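Local coordinates for glyoxalase family protein (Listeria monocytogenes, PDB 2P7O) that hydrates the antibiotic fosfomycin in a manganese-dependent reaction and so confers resistance to it, at residues I107-F112 against F117-G122. Sequence-based numbering, arbitrary orientation.
Sequences IYFYDF and FELHAG. With MN (manganese (II) ion), chain C.
F117 enters the antiparallel pairing opposite F109, its N donating to F109 O at 2.8 Å and its O accepting from F109 N. On the side facing helices 15-26 and 79-89, CB of F117 lies over one face of the F109 ring, a CH-pi contact of 4.1 Å to the centroid. The F117 ring turns its edge to the carboxylate of D111, whose OD1 is hydrogen-bonded to H115.

E118 and Y108 form the next, non-hydrogen-bonded pair on the other face. A chi1 of 174° carries CG of E118 away from the backbone N, and the extended chain runs alongside Y108: CG sits 3.9 Å from the ring centroid, and the carboxylate stacks on the outer part of the ring, the planes 27° apart. Y108 OH is hydrogen-bonded to E126, itself a manganese ligand. E118 OE1 binds the manganese at 2.2 Å, with H69 and E126 of the same chain and H7 of the second subunit. E118 OE2 takes a 2.6 Å hydrogen bond from the metal-bound water, another from S106 and a weak one from H120 ND1.

I107 N donates to L119 O, and L119 N to I107 O, each at 2.9 Å; L119 returns to the helix-facing side, where its CG meets the edge of the F109 ring, 3.7 Å from CE2.

The hairpin separates an apolar face from a metal-binding one, as in the vicinal oxygen chelate fold. Coordination through OE1, the bonds to OE2 and the stack should limit rotation of the E118 carboxylate, while the metal probably polarises the bound water, whose proton is directed to OE2.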
# COMPACT_ATOMS: atom_id res chain seq x y z
N ILE A 107 -6.58 -8.00 13.03
CA ILE A 107 -7.76 -8.28 12.23
C ILE A 107 -7.48 -8.09 10.74
O ILE A 107 -7.01 -7.06 10.26
CB ILE A 107 -8.88 -7.29 12.60
CG1 ILE A 107 -8.97 -7.02 14.11
CG2 ILE A 107 -10.19 -7.76 12.02
CD1 ILE A 107 -9.88 -5.80 14.40
N TYR A 108 -7.74 -9.15 9.99
CA TYR A 108 -7.52 -9.13 8.55
C TYR A 108 -8.86 -9.23 7.86
O TYR A 108 -9.66 -10.11 8.23
CB TYR A 108 -6.71 -10.38 8.20
CG TYR A 108 -5.23 -10.29 8.48
CD1 TYR A 108 -4.71 -10.80 9.66
CD2 TYR A 108 -4.36 -9.74 7.55
CE1 TYR A 108 -3.36 -10.73 9.93
CE2 TYR A 108 -2.99 -9.70 7.82
CZ TYR A 108 -2.49 -10.22 9.01
OH TYR A 108 -1.12 -10.16 9.26
N PHE A 109 -9.10 -8.32 6.92
CA PHE A 109 -10.41 -8.21 6.30
C PHE A 109 -10.28 -7.53 4.94
O PHE A 109 -9.26 -6.90 4.60
CB PHE A 109 -11.39 -7.44 7.21
CG PHE A 109 -10.89 -6.03 7.55
CD1 PHE A 109 -11.41 -4.88 6.98
CD2 PHE A 109 -9.90 -5.90 8.48
CE1 PHE A 109 -10.93 -3.62 7.31
CE2 PHE A 109 -9.41 -4.66 8.88
CZ PHE A 109 -9.95 -3.53 8.32
N TYR A 110 -11.23 -7.71 4.05
CA TYR A 110 -11.11 -7.15 2.70
C TYR A 110 -12.04 -5.96 2.55
O TYR A 110 -12.91 -5.83 3.41
CB TYR A 110 -11.60 -8.18 1.63
CG TYR A 110 -10.74 -9.41 1.67
CD1 TYR A 110 -11.01 -10.38 2.65
CD2 TYR A 110 -9.65 -9.57 0.82
CE1 TYR A 110 -10.22 -11.52 2.72
CE2 TYR A 110 -8.85 -10.72 0.93
CZ TYR A 110 -9.14 -11.66 1.87
OH TYR A 110 -8.38 -12.80 1.96
N ASP A 111 -11.83 -5.16 1.50
CA ASP A 111 -12.84 -4.11 1.25
C ASP A 111 -13.88 -4.68 0.29
O ASP A 111 -14.14 -5.89 0.34
CB ASP A 111 -12.26 -2.80 0.72
CG ASP A 111 -11.43 -2.96 -0.55
OD1 ASP A 111 -10.95 -1.90 -1.06
OD2 ASP A 111 -11.31 -4.09 -1.04
N PHE A 112 -14.42 -3.83 -0.57
CA PHE A 112 -15.41 -4.34 -1.54
C PHE A 112 -14.74 -4.63 -2.88
O PHE A 112 -15.44 -4.94 -3.84
CB PHE A 112 -16.49 -3.28 -1.74
CG PHE A 112 -17.32 -2.99 -0.49
CD1 PHE A 112 -17.31 -1.78 0.19
CD2 PHE A 112 -18.16 -3.98 0.01
CE1 PHE A 112 -18.08 -1.58 1.31
CE2 PHE A 112 -18.93 -3.78 1.15
CZ PHE A 112 -18.92 -2.56 1.79
N PHE A 117 -6.77 -5.72 4.01
CA PHE A 117 -6.37 -4.71 4.99
C PHE A 117 -6.19 -5.43 6.32
O PHE A 117 -6.69 -6.54 6.56
CB PHE A 117 -7.51 -3.72 5.23
CG PHE A 117 -7.60 -2.66 4.12
CD1 PHE A 117 -8.52 -2.78 3.09
CD2 PHE A 117 -6.76 -1.57 4.12
CE1 PHE A 117 -8.61 -1.83 2.06
CE2 PHE A 117 -6.82 -0.60 3.12
CZ PHE A 117 -7.77 -0.72 2.10
N GLU A 118 -5.43 -4.80 7.20
CA GLU A 118 -5.17 -5.34 8.52
C GLU A 118 -5.24 -4.18 9.51
O GLU A 118 -4.71 -3.10 9.28
CB GLU A 118 -3.81 -6.03 8.53
CG GLU A 118 -3.32 -6.54 9.88
CD GLU A 118 -1.91 -7.11 9.90
OE1 GLU A 118 -1.21 -6.98 8.85
OE2 GLU A 118 -1.51 -7.67 10.95
N LEU A 119 -5.90 -4.44 10.64
CA LEU A 119 -5.73 -3.63 11.85
C LEU A 119 -4.85 -4.39 12.85
O LEU A 119 -5.14 -5.53 13.22
CB LEU A 119 -7.15 -3.39 12.40
CG LEU A 119 -7.95 -2.44 11.49
CD1 LEU A 119 -9.34 -2.29 12.09
CD2 LEU A 119 -7.31 -1.08 11.29
N HIS A 120 -3.71 -3.80 13.15
CA HIS A 120 -2.66 -4.54 13.85
C HIS A 120 -2.50 -3.89 15.22
O HIS A 120 -2.17 -2.70 15.26
CB HIS A 120 -1.39 -4.44 12.98
CG HIS A 120 -0.15 -5.04 13.60
ND1 HIS A 120 0.52 -6.12 13.04
CD2 HIS A 120 0.63 -4.64 14.64
CE1 HIS A 120 1.58 -6.40 13.79
NE2 HIS A 120 1.64 -5.52 14.79
N ALA A 121 -2.70 -4.63 16.29
CA ALA A 121 -2.27 -4.13 17.61
C ALA A 121 -1.01 -4.87 18.05
O ALA A 121 -0.72 -6.00 17.64
CB ALA A 121 -3.36 -4.43 18.64
N GLY A 122 -0.22 -4.19 18.86
CA GLY A 122 0.91 -4.76 19.51
C GLY A 122 2.15 -4.78 18.63
O GLY A 122 2.38 -3.98 17.74
MN MN C . 0.72 -7.67 8.18
O HOH W 1 0.84 -8.48 10.22